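Local coordinates for UPF0045 protein MJ1052 (Methanocaldococcus jannaschii, PDB 2EPI) that is of unknown function but belongs to the UPF0045 family, related to thiamine-binding proteins, and may therefore bind thiamine or a similar small molecule, at residues Val7-Ile13 against Ser76-Glu82; Ser12-Gly17 against Val71-Val75; Tyr25-Ala29 against Thr66-Val71; Thr47-Gly51 against Asn88-Arg92. Residues are numbered along the deposited sequence.

Contact 1: Val7-Ile13 against Ser76-Glu82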
loop_
_atom_site.group_PDB
_atom_site.type_symbol
_atom_site.label_atom_id
_atom_site.label_comp_id
_atom_site.label_asym_id
_atom_site.label_seq_id
_atom_site.Cartn_x
_atom_site.Cartn_y
_atom_site.Cartn_z
ATOM N N VAL A 7 -17.960 -0.259 -5.347
ATOM C CA VAL A 7 -16.849 0.226 -4.540
ATOM C C VAL A 7 -15.861 0.927 -5.463
ATOM O O VAL A 7 -15.955 0.818 -6.683
ATOM C CB VAL A 7 -16.085 -0.932 -3.837
ATOM C CG1 VAL A 7 -17.043 -1.763 -2.997
ATOM C CG2 VAL A 7 -15.385 -1.807 -4.876
ATOM N N VAL A 8 -14.932 1.669 -4.877
ATOM C CA VAL A 8 -13.889 2.338 -5.650
ATOM C C VAL A 8 -12.616 1.627 -5.214
ATOM O O VAL A 8 -12.465 1.286 -4.041
ATOM C CB VAL A 8 -13.769 3.835 -5.304
ATOM C CG1 VAL A 8 -12.671 4.473 -6.152
ATOM C CG2 VAL A 8 -15.087 4.533 -5.559
ATOM N N ALA A 9 -11.702 1.388 -6.142
ATOM C CA ALA A 9 -10.478 0.685 -5.776
ATOM C C ALA A 9 -9.291 1.171 -6.582
ATOM O O ALA A 9 -9.449 1.894 -7.560
ATOM C CB ALA A 9 -10.667 -0.800 -6.000
ATOM N N GLU A 10 -8.096 0.789 -6.147
ATOM C CA GLU A 10 -6.895 1.148 -6.882
ATOM C C GLU A 10 -6.019 -0.086 -6.967
ATOM O O GLU A 10 -5.833 -0.803 -5.981
ATOM C CB GLU A 10 -6.133 2.289 -6.210
ATOM C CG GLU A 10 -4.911 2.722 -7.028
ATOM C CD GLU A 10 -4.270 3.995 -6.516
ATOM O OE1 GLU A 10 -4.059 4.100 -5.292
ATOM O OE2 GLU A 10 -3.969 4.890 -7.346
ATOM N N VAL A 11 -5.491 -0.337 -8.156
ATOM C CA VAL A 11 -4.649 -1.500 -8.378
ATOM C C VAL A 11 -3.308 -1.099 -8.968
ATOM O O VAL A 11 -3.230 -0.204 -9.807
ATOM C CB VAL A 11 -5.314 -2.484 -9.360
ATOM C CG1 VAL A 11 -4.343 -3.616 -9.707
ATOM C CG2 VAL A 11 -6.606 -3.040 -8.761
ATOM N N SER A 12 -2.251 -1.751 -8.507
ATOM C CA SER A 12 -0.927 -1.506 -9.051
ATOM C C SER A 12 -0.269 -2.872 -9.123
ATOM O O SER A 12 -0.403 -3.692 -8.211
ATOM C CB SER A 12 -0.111 -0.562 -8.166
ATOM O OG SER A 12 0.232 -1.165 -6.934
ATOM N N ILE A 13 0.419 -3.123 -10.225
ATOM C CA ILE A 13 1.087 -4.396 -10.418
ATOM C C ILE A 13 2.550 -4.121 -10.706
ATOM O O ILE A 13 2.885 -3.358 -11.618
ATOM C CB ILE A 13 0.454 -5.164 -11.587
ATOM C CG1 ILE A 13 -1.025 -5.408 -11.287
ATOM C CG2 ILE A 13 1.186 -6.480 -11.813
ATOM C CD1 ILE A 13 -1.828 -5.856 -12.473
ATOM N N SER A 76 1.443 -7.583 -6.614
ATOM C CA SER A 76 0.253 -6.815 -6.989
ATOM C C SER A 76 -0.509 -6.287 -5.785
ATOM O O SER A 76 -0.661 -6.987 -4.778
ATOM C CB SER A 76 -0.664 -7.684 -7.850
ATOM O OG SER A 76 0.005 -8.080 -9.033
ATOM N N SER A 77 -0.997 -5.053 -5.893
ATOM C CA SER A 77 -1.716 -4.421 -4.794
ATOM C C SER A 77 -3.138 -4.020 -5.176
ATOM O O SER A 77 -3.366 -3.459 -6.250
ATOM C CB SER A 77 -0.955 -3.169 -4.324
ATOM O OG SER A 77 0.383 -3.471 -3.939
ATOM N N LEU A 78 -4.086 -4.317 -4.288
ATOM C CA LEU A 78 -5.488 -3.970 -4.480
ATOM C C LEU A 78 -5.965 -3.237 -3.232
ATOM O O LEU A 78 -5.778 -3.717 -2.113
ATOM C CB LEU A 78 -6.349 -5.229 -4.677
ATOM C CG LEU A 78 -7.878 -5.038 -4.642
ATOM C CD1 LEU A 78 -8.332 -4.148 -5.799
ATOM C CD2 LEU A 78 -8.567 -6.400 -4.724
ATOM N N LYS A 79 -6.549 -2.061 -3.415
ATOM C CA LYS A 79 -7.066 -1.315 -2.277
ATOM C C LYS A 79 -8.534 -1.051 -2.553
ATOM O O LYS A 79 -8.884 -0.574 -3.628
ATOM C CB LYS A 79 -6.317 0.005 -2.106
ATOM C CG LYS A 79 -6.790 0.804 -0.904
ATOM C CD LYS A 79 -5.952 2.056 -0.700
ATOM C CE LYS A 79 -4.526 1.722 -0.301
ATOM N NZ LYS A 79 -3.689 2.958 -0.233
ATOM N N ILE A 80 -9.386 -1.381 -1.588
ATOM C CA ILE A 80 -10.823 -1.186 -1.730
ATOM C C ILE A 80 -11.309 -0.132 -0.755
ATOM O O ILE A 80 -10.919 -0.132 0.409
ATOM C CB ILE A 80 -11.606 -2.488 -1.429
ATOM C CG1 ILE A 80 -11.167 -3.601 -2.380
ATOM C CG2 ILE A 80 -13.102 -2.232 -1.552
ATOM C CD1 ILE A 80 -11.322 -3.268 -3.835
ATOM N N ASP A 81 -12.161 0.763 -1.240
ATOM C CA ASP A 81 -12.734 1.815 -0.406
ATOM C C ASP A 81 -14.240 1.667 -0.571
ATOM O O ASP A 81 -14.782 1.958 -1.637
ATOM C CB ASP A 81 -12.292 3.195 -0.900
ATOM C CG ASP A 81 -12.667 4.314 0.062
ATOM O OD1 ASP A 81 -13.671 4.171 0.792
ATOM O OD2 ASP A 81 -11.961 5.345 0.081
ATOM N N GLU A 82 -14.913 1.201 0.476
ATOM C CA GLU A 82 -16.356 1.004 0.413
ATOM C C GLU A 82 -17.081 1.637 1.591
ATOM O O GLU A 82 -16.648 1.520 2.735
ATOM C CB GLU A 82 -16.682 -0.496 0.359
ATOM C CG GLU A 82 -18.168 -0.822 0.536
ATOM C CD GLU A 82 -18.487 -2.283 0.290
ATOM O OE1 GLU A 82 -17.620 -3.136 0.574
ATOM O OE2 GLU A 82 -19.611 -2.582 -0.176
HETATM O O HOH W 1 -3.514 2.298 -3.294
HETATM O O HOH W 2 2.031 -3.708 -6.098
#

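Contact 2: Ser12-Gly17 against Val71-Val75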
loop_
_atom_site.group_PDB
_atom_site.type_symbol
_atom_site.label_atom_id
_atom_site.label_comp_id
_atom_site.label_asym_id
_atom_site.label_seq_id
_atom_site.Cartn_x
_atom_site.Cartn_y
_atom_site.Cartn_z
ATOM N N SER A 12 -2.251 -1.751 -8.507
ATOM C CA SER A 12 -0.927 -1.506 -9.051
ATOM C C SER A 12 -0.269 -2.872 -9.123
ATOM O O SER A 12 -0.403 -3.692 -8.211
ATOM C CB SER A 12 -0.111 -0.562 -8.166
ATOM O OG SER A 12 0.232 -1.165 -6.934
ATOM N N ILE A 13 0.419 -3.123 -10.225
ATOM C CA ILE A 13 1.087 -4.396 -10.418
ATOM C C ILE A 13 2.550 -4.121 -10.706
ATOM O O ILE A 13 2.885 -3.358 -11.618
ATOM C CB ILE A 13 0.454 -5.164 -11.587
ATOM C CG1 ILE A 13 -1.025 -5.408 -11.287
ATOM C CG2 ILE A 13 1.186 -6.480 -11.813
ATOM C CD1 ILE A 13 -1.828 -5.856 -12.473
ATOM N N ILE A 14 3.420 -4.721 -9.905
ATOM C CA ILE A 14 4.848 -4.541 -10.073
ATOM C C ILE A 14 5.485 -5.847 -10.520
ATOM O O ILE A 14 5.536 -6.814 -9.764
ATOM C CB ILE A 14 5.529 -4.124 -8.762
ATOM C CG1 ILE A 14 4.929 -2.818 -8.244
ATOM C CG2 ILE A 14 7.027 -3.969 -8.989
ATOM C CD1 ILE A 14 5.439 -2.427 -6.875
ATOM N N PRO A 15 5.950 -5.904 -11.771
ATOM C CA PRO A 15 6.572 -7.156 -12.193
ATOM C C PRO A 15 8.054 -7.095 -11.841
ATOM O O PRO A 15 8.686 -6.041 -11.966
ATOM C CB PRO A 15 6.333 -7.170 -13.697
ATOM C CG PRO A 15 6.434 -5.727 -14.054
ATOM C CD PRO A 15 5.689 -5.024 -12.925
ATOM N N LEU A 16 8.593 -8.206 -11.358
ATOM C CA LEU A 16 10.008 -8.265 -11.039
ATOM C C LEU A 16 10.645 -9.124 -12.118
ATOM O O LEU A 16 10.734 -10.344 -12.000
ATOM C CB LEU A 16 10.248 -8.875 -9.652
ATOM C CG LEU A 16 9.809 -8.000 -8.473
ATOM C CD1 LEU A 16 10.261 -8.629 -7.159
ATOM C CD2 LEU A 16 10.414 -6.608 -8.619
ATOM N N GLY A 17 11.054 -8.473 -13.197
ATOM C CA GLY A 17 11.670 -9.195 -14.287
ATOM C C GLY A 17 13.030 -8.628 -14.621
ATOM O O GLY A 17 13.599 -7.838 -13.865
ATOM N N VAL A 71 6.626 -13.121 -16.524
ATOM C CA VAL A 71 7.764 -12.934 -15.622
ATOM C C VAL A 71 7.718 -13.957 -14.488
ATOM O O VAL A 71 6.685 -14.584 -14.257
ATOM C CB VAL A 71 7.790 -11.512 -15.017
ATOM C CG1 VAL A 71 8.082 -10.489 -16.105
ATOM C CG2 VAL A 71 6.455 -11.205 -14.345
ATOM N N ASP A 72 8.831 -14.122 -13.781
ATOM C CA ASP A 72 8.889 -15.095 -12.692
ATOM C C ASP A 72 8.239 -14.646 -11.392
ATOM O O ASP A 72 7.881 -15.477 -10.565
ATOM C CB ASP A 72 10.339 -15.487 -12.377
ATOM C CG ASP A 72 10.979 -16.320 -13.470
ATOM O OD1 ASP A 72 10.267 -17.109 -14.125
ATOM O OD2 ASP A 72 12.209 -16.195 -13.656
ATOM N N ARG A 73 8.084 -13.342 -11.199
ATOM C CA ARG A 73 7.505 -12.850 -9.955
ATOM C C ARG A 73 6.773 -11.533 -10.138
ATOM O O ARG A 73 7.227 -10.658 -10.870
ATOM C CB ARG A 73 8.609 -12.678 -8.916
ATOM C CG ARG A 73 8.148 -12.217 -7.545
ATOM C CD ARG A 73 9.338 -12.182 -6.593
ATOM N NE ARG A 73 8.986 -11.692 -5.266
ATOM C CZ ARG A 73 9.872 -11.448 -4.306
ATOM N NH1 ARG A 73 11.165 -11.651 -4.530
ATOM N NH2 ARG A 73 9.469 -10.991 -3.129
ATOM N N VAL A 74 5.641 -11.403 -9.455
ATOM C CA VAL A 74 4.826 -10.197 -9.528
ATOM C C VAL A 74 4.294 -9.827 -8.148
ATOM O O VAL A 74 3.833 -10.694 -7.410
ATOM C CB VAL A 74 3.606 -10.408 -10.452
ATOM C CG1 VAL A 74 2.742 -9.147 -10.476
ATOM C CG2 VAL A 74 4.063 -10.772 -11.851
ATOM N N VAL A 75 4.369 -8.543 -7.801
ATOM C CA VAL A 75 3.827 -8.058 -6.533
ATOM C C VAL A 75 2.660 -7.154 -6.930
ATOM O O VAL A 75 2.861 -6.092 -7.531
ATOM C CB VAL A 75 4.858 -7.250 -5.727
ATOM C CG1 VAL A 75 4.216 -6.720 -4.436
ATOM C CG2 VAL A 75 6.046 -8.142 -5.370
HETATM O O HOH W 2 2.031 -3.708 -6.098
HETATM O O HOH W 3 11.385 -12.428 -13.698
#

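Contact 3: Tyr25-Ala29 against Thr66-Val71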
loop_
_atom_site.group_PDB
_atom_site.type_symbol
_atom_site.label_atom_id
_atom_site.label_comp_id
_atom_site.label_asym_id
_atom_site.label_seq_id
_atom_site.Cartn_x
_atom_site.Cartn_y
_atom_site.Cartn_z
ATOM N N TYR A 25 3.937 -4.563 -19.454
ATOM C CA TYR A 25 3.093 -5.384 -18.592
ATOM C C TYR A 25 1.987 -4.566 -17.938
ATOM O O TYR A 25 0.883 -5.064 -17.711
ATOM C CB TYR A 25 3.959 -6.062 -17.533
ATOM C CG TYR A 25 5.095 -6.850 -18.140
ATOM C CD1 TYR A 25 4.844 -7.908 -19.012
ATOM C CD2 TYR A 25 6.422 -6.515 -17.874
ATOM C CE1 TYR A 25 5.885 -8.613 -19.606
ATOM C CE2 TYR A 25 7.473 -7.215 -18.462
ATOM C CZ TYR A 25 7.196 -8.261 -19.328
ATOM O OH TYR A 25 8.229 -8.952 -19.919
ATOM N N VAL A 26 2.290 -3.309 -17.637
ATOM C CA VAL A 26 1.315 -2.413 -17.030
ATOM C C VAL A 26 0.177 -2.223 -18.026
ATOM O O VAL A 26 -0.997 -2.198 -17.661
ATOM C CB VAL A 26 1.951 -1.039 -16.711
ATOM C CG1 VAL A 26 0.902 -0.085 -16.161
ATOM C CG2 VAL A 26 3.089 -1.217 -15.714
ATOM N N LYS A 27 0.542 -2.096 -19.295
ATOM C CA LYS A 27 -0.427 -1.916 -20.365
ATOM C C LYS A 27 -1.307 -3.156 -20.480
ATOM O O LYS A 27 -2.523 -3.058 -20.638
ATOM C CB LYS A 27 0.310 -1.672 -21.682
ATOM C CG LYS A 27 -0.583 -1.549 -22.903
ATOM C CD LYS A 27 0.256 -1.391 -24.166
ATOM C CE LYS A 27 1.171 -2.592 -24.367
ATOM N NZ LYS A 27 2.021 -2.470 -25.582
ATOM N N LYS A 28 -0.681 -4.323 -20.394
ATOM C CA LYS A 28 -1.389 -5.592 -20.490
ATOM C C LYS A 28 -2.467 -5.694 -19.410
ATOM O O LYS A 28 -3.598 -6.102 -19.680
ATOM C CB LYS A 28 -0.392 -6.742 -20.344
ATOM C CG LYS A 28 -0.869 -8.074 -20.893
ATOM C CD LYS A 28 0.226 -9.129 -20.789
ATOM C CE LYS A 28 -0.177 -10.426 -21.476
ATOM N NZ LYS A 28 0.729 -11.557 -21.119
ATOM N N ALA A 29 -2.109 -5.311 -18.188
ATOM C CA ALA A 29 -3.035 -5.359 -17.062
ATOM C C ALA A 29 -4.225 -4.439 -17.292
ATOM O O ALA A 29 -5.369 -4.809 -17.033
ATOM C CB ALA A 29 -2.315 -4.965 -15.779
ATOM N N THR A 66 -1.997 -12.234 -15.614
ATOM C CA THR A 66 -1.574 -11.948 -16.978
ATOM C C THR A 66 -0.122 -11.488 -17.010
ATOM O O THR A 66 0.640 -11.862 -17.906
ATOM C CB THR A 66 -2.464 -10.868 -17.613
ATOM O OG1 THR A 66 -3.838 -11.247 -17.488
ATOM C CG2 THR A 66 -2.142 -10.722 -19.074
ATOM N N VAL A 67 0.271 -10.677 -16.034
ATOM C CA VAL A 67 1.647 -10.199 -15.981
ATOM C C VAL A 67 2.577 -11.317 -15.514
ATOM O O VAL A 67 3.712 -11.427 -15.976
ATOM C CB VAL A 67 1.788 -8.990 -15.032
ATOM C CG1 VAL A 67 3.251 -8.577 -14.926
ATOM C CG2 VAL A 67 0.952 -7.824 -15.550
ATOM N N LEU A 68 2.088 -12.152 -14.605
ATOM C CA LEU A 68 2.886 -13.257 -14.090
ATOM C C LEU A 68 3.156 -14.274 -15.200
ATOM O O LEU A 68 4.107 -15.049 -15.128
ATOM C CB LEU A 68 2.158 -13.927 -12.921
ATOM C CG LEU A 68 2.864 -15.082 -12.205
ATOM C CD1 LEU A 68 4.203 -14.616 -11.638
ATOM C CD2 LEU A 68 1.969 -15.599 -11.097
ATOM N N ASN A 69 2.321 -14.263 -16.233
ATOM C CA ASN A 69 2.494 -15.185 -17.345
ATOM C C ASN A 69 3.831 -14.961 -18.048
ATOM O O ASN A 69 4.425 -15.905 -18.574
ATOM C CB ASN A 69 1.366 -15.015 -18.368
ATOM C CG ASN A 69 1.483 -15.987 -19.532
ATOM O OD1 ASN A 69 1.220 -17.179 -19.385
ATOM N ND2 ASN A 69 1.892 -15.481 -20.691
ATOM N N ASP A 70 4.307 -13.717 -18.037
ATOM C CA ASP A 70 5.552 -13.370 -18.714
ATOM C C ASP A 70 6.791 -13.155 -17.844
ATOM O O ASP A 70 7.891 -13.005 -18.374
ATOM C CB ASP A 70 5.341 -12.128 -19.584
ATOM C CG ASP A 70 4.131 -12.248 -20.490
ATOM O OD1 ASP A 70 3.912 -13.341 -21.050
ATOM O OD2 ASP A 70 3.407 -11.242 -20.648
ATOM N N VAL A 71 6.626 -13.121 -16.524
ATOM C CA VAL A 71 7.764 -12.934 -15.622
ATOM C C VAL A 71 7.718 -13.957 -14.488
ATOM O O VAL A 71 6.685 -14.584 -14.257
ATOM C CB VAL A 71 7.790 -11.512 -15.017
ATOM C CG1 VAL A 71 8.082 -10.489 -16.105
ATOM C CG2 VAL A 71 6.455 -11.205 -14.345
#

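Contact 4: Thr47-Gly51 against Asn88-Arg92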
loop_
_atom_site.group_PDB
_atom_site.type_symbol
_atom_site.label_atom_id
_atom_site.label_comp_id
_atom_site.label_asym_id
_atom_site.label_seq_id
_atom_site.Cartn_x
_atom_site.Cartn_y
_atom_site.Cartn_z
ATOM N N THR A 47 -4.000 2.125 -11.130
ATOM C CA THR A 47 -5.258 2.297 -11.846
ATOM C C THR A 47 -6.418 2.290 -10.866
ATOM O O THR A 47 -6.511 1.406 -10.018
ATOM C CB THR A 47 -5.479 1.170 -12.858
ATOM O OG1 THR A 47 -4.435 1.199 -13.838
ATOM C CG2 THR A 47 -6.832 1.337 -13.554
ATOM N N VAL A 48 -7.294 3.283 -10.978
ATOM C CA VAL A 48 -8.462 3.372 -10.112
ATOM C C VAL A 48 -9.621 2.701 -10.842
ATOM O O VAL A 48 -9.799 2.890 -12.044
ATOM C CB VAL A 48 -8.817 4.850 -9.787
ATOM C CG1 VAL A 48 -10.178 4.932 -9.096
ATOM C CG2 VAL A 48 -7.744 5.443 -8.894
ATOM N N LEU A 49 -10.393 1.903 -10.116
ATOM C CA LEU A 49 -11.515 1.194 -10.713
ATOM C C LEU A 49 -12.771 1.463 -9.906
ATOM O O LEU A 49 -12.706 1.690 -8.696
ATOM C CB LEU A 49 -11.238 -0.318 -10.731
ATOM C CG LEU A 49 -9.927 -0.795 -11.361
ATOM C CD1 LEU A 49 -9.679 -2.261 -11.002
ATOM C CD2 LEU A 49 -9.987 -0.602 -12.871
ATOM N N GLU A 50 -13.909 1.445 -10.593
ATOM C CA GLU A 50 -15.207 1.651 -9.967
ATOM C C GLU A 50 -16.144 0.580 -10.513
ATOM O O GLU A 50 -16.252 0.400 -11.725
ATOM C CB GLU A 50 -15.777 3.031 -10.306
ATOM C CG GLU A 50 -17.183 3.246 -9.734
ATOM C CD GLU A 50 -17.895 4.451 -10.332
ATOM O OE1 GLU A 50 -17.336 5.565 -10.278
ATOM O OE2 GLU A 50 -19.020 4.283 -10.853
ATOM N N GLY A 51 -16.813 -0.134 -9.615
ATOM C CA GLY A 51 -17.725 -1.177 -10.048
ATOM C C GLY A 51 -17.998 -2.186 -8.955
ATOM O O GLY A 51 -17.668 -1.953 -7.795
ATOM N N ASN A 88 -20.720 5.008 -3.841
ATOM C CA ASN A 88 -19.318 4.629 -4.024
ATOM C C ASN A 88 -18.865 4.854 -5.463
ATOM O O ASN A 88 -18.683 3.900 -6.215
ATOM C CB ASN A 88 -19.127 3.152 -3.662
ATOM C CG ASN A 88 -19.338 2.881 -2.183
ATOM O OD1 ASN A 88 -18.511 3.250 -1.348
ATOM N ND2 ASN A 88 -20.457 2.243 -1.849
ATOM N N THR A 89 -18.677 6.112 -5.848
ATOM C CA THR A 89 -18.244 6.410 -7.209
ATOM C C THR A 89 -17.030 7.323 -7.234
ATOM O O THR A 89 -16.765 8.056 -6.281
ATOM C CB THR A 89 -19.357 7.099 -8.023
ATOM O OG1 THR A 89 -19.657 8.373 -7.435
ATOM C CG2 THR A 89 -20.612 6.246 -8.036
ATOM N N ILE A 90 -16.299 7.268 -8.340
ATOM C CA ILE A 90 -15.117 8.094 -8.532
ATOM C C ILE A 90 -15.578 9.547 -8.589
ATOM O O ILE A 90 -14.932 10.443 -8.050
ATOM C CB ILE A 90 -14.414 7.722 -9.854
ATOM C CG1 ILE A 90 -13.845 6.300 -9.750
ATOM C CG2 ILE A 90 -13.317 8.731 -10.175
ATOM C CD1 ILE A 90 -13.209 5.800 -11.037
ATOM N N GLU A 91 -16.718 9.761 -9.239
ATOM C CA GLU A 91 -17.296 11.094 -9.385
ATOM C C GLU A 91 -17.517 11.769 -8.036
ATOM O O GLU A 91 -17.031 12.875 -7.796
ATOM C CB GLU A 91 -18.633 11.007 -10.124
ATOM C CG GLU A 91 -19.274 12.358 -10.410
ATOM C CD GLU A 91 -20.710 12.237 -10.877
ATOM O OE1 GLU A 91 -20.971 11.429 -11.793
ATOM O OE2 GLU A 91 -21.579 12.954 -10.330
ATOM N N ARG A 92 -18.258 11.104 -7.155
ATOM C CA ARG A 92 -18.538 11.676 -5.847
ATOM C C ARG A 92 -17.258 11.935 -5.058
ATOM O O ARG A 92 -17.136 12.959 -4.388
ATOM C CB ARG A 92 -19.457 10.759 -5.036
ATOM C CG ARG A 92 -19.979 11.414 -3.764
ATOM C CD ARG A 92 -20.629 10.399 -2.843
ATOM N NE ARG A 92 -19.668 9.402 -2.381
ATOM C CZ ARG A 92 -18.618 9.673 -1.612
ATOM N NH1 ARG A 92 -18.389 10.917 -1.208
ATOM N NH2 ARG A 92 -17.791 8.700 -1.250
HETATM O O HOH W 4 -17.652 7.858 -11.476
#

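Contact 1: Val7-Ile13 against Ser76-Glu82
Segments 7-13 and 76-82 lie on the first and fourth strands (6-16 and 73-83) of a ferredoxin-like βαββαβ fold; the segments run antiparallel at 175°, axes 4.7 Å apart. Three hydrogen-bonded pairs, V8-D81, E10-K79 and S12-S77, alternate with non-hydrogen-bonded ones, and successive side chains alternate between the two faces. Mostly apolar residues, A9, V11, I13, L78 and I80, face the helices, with S76 among them; L78 packs on L57 and F60 of helix 53-68. I80, with both chi angles m, folds its CD1 back to 3.3 Å from A9 CB, while L78, in a tp rotamer, sets its CD1 3.6 Å from V11 CG2. Small A9 also meets L78 CD1, 4.1 Å from A9 CB. V8 is the apolar member of the other, largely polar face, with E10, S12, S77, K79 and D81. D81 is turned by its t chi1 away from V8, to a salt bridge with R73 of the second subunit, whose strand extends the sheet beyond 76-82. E10 (chi1 and chi2 t) reaches out extended, while K79 turns at chi3 (m), and a water spans their ends: it donates to E10 OE1 at 2.7 Å and weakly accepts from K79 NZ at 3.1 Å.

Contact 2: Ser12-Gly17 against Val71-Val75
L16, V75 and R73 bury the most surface where strand 6-16 ends and strand 73-83 begins, with segments 12-16 and 73-75 at 153° and 4.7 Å between axes. L16 leads: its N donates to R73 O at 2.8 Å with a 170° angle, and its CD1 covers one face of the R73 guanidinium, reaching R73 CD at 3.7 Å. R73 is extended, all four chi angles near 180°, which carries its charge beyond the strand pair to A20 O of the fourth subunit and D81 of the second. V75 sits opposite I14 in a hydrogen-bonded pair, I14 N to V75 O at 2.8 Å and V75 N to I14 O at 2.9 Å, with their CB atoms 4.4 Å apart. Next to the I14-V75 pair, P15 faces V74 at a non-hydrogen-bonded position, so its missing amide proton costs this ladder nothing. The chemistry is therefore divided: main-chain bonds join the strands, while L16 packs over one face of the guanidinium, whose polar atoms bond to two other subunits.

Contact 3: Tyr25-Ala29 against Thr66-Val71
One lysine side chain spans the gap between two helices to meet both a backbone carbonyl and a carboxylate: K28 NZ donates to T66 O at 3.2 Å and forms a salt bridge with D70 OD2 at 2.7 Å. Its chi angles all lie in the t well, and this extension lets the amine cross from helix 23-33 to the C-terminal part of helix 53-68 and the residues after it. The other carboxylate oxygen is engaged as well, D70 OD1 accepting from N69 ND2 at 3.0 Å, so D70 is held from two directions. Beneath this polar edge the packing is apolar. Y25, which buries the most surface here, places its CB 3.7 Å from V67 CG1, while V71 CG1 lies over one face of its ring, 4.0 Å from CZ. Y25 CE1 also lies 3.6 Å from D70 CB. The backbones come closest at Y25 and V67, whose CA atoms are 5.7 Å apart, and V67 CG2 lies 3.5 Å from Y25 O. These are the two helices that cover one face of the ferredoxin-like sheet; V67 continues inward onto I13, P15 and V74, and Y25 onto P15. Hydrophobic packing thus joins the helices to each other and to the sheet, and the ion pair adds a directional link at the more exposed side of the contact, where K28 and D70 neutralise each other's charge.

Contact 4: Thr47-Gly51 against Asn88-Arg92
Strand 47-50 is extended, with phi between -134° and -94° and psi between 128° and 150°, and then turns a corner at G51, whose angles of 159/-167 would jam a CB against the carbonyl oxygen of E50. Segment 88-92 is also extended at T89 (-128/157) before entering the helix at I90 (-65/-39). The two backbones approach most closely at E50 and T89, with CA atoms 6.3 Å apart, so side chains must bridge the space. V48 and E50 point across it, while L49, between them, points away to F33 of helix 23-33. E50, with chi1 and chi2 t, carries its OE1 to I90 N, which donates at 2.8 Å with an angle of 170°. A water donating to E50 OE1 at 2.6 Å accepts from E91 N at 3.1 Å. T89 is the N-cap: its OG1 accepts from R92 N at 3.1 Å. The amides of the first helical turn are thus met by T89, by a carboxylate from the sheet and by a water. In this ferredoxin-like fold helix 90-96 is an addition after the βαββαβ core, and I90 meets V48 on the sheet face opposite the two core helices. The remaining E50 oxygen, OE2, forms a salt bridge with K39 of the neighbouring strand 39-43. I90, in an mt rotamer, extends its CD1 to 3.7 Å from V48 CG1, and both residues also touch the third subunit, V48 at N43 and I90 at A44.

Overall arrangement
From the N terminus, strand 6-16 supplies the first half of contacts 1 and 2, and the chain then enters helix 23-33, which opens contact 3. After strand 39-43, strand 46-50 opens contact 4 and leads into helix 53-68. At its end contact 3 closes first, then contact 2, then contact 1: three nested loops. Contact 4 closes last, at 88-92, and crosses all three. Contacts 2 and 3, with centres 8 Å apart, share V71 and join the helical layer to the sheet, as where P15 CB meets V67 CG1 at 3.6 Å. Contact 4, centred about 25 Å from contact 2, brings the C-terminal helix to the sheet at the opposite end.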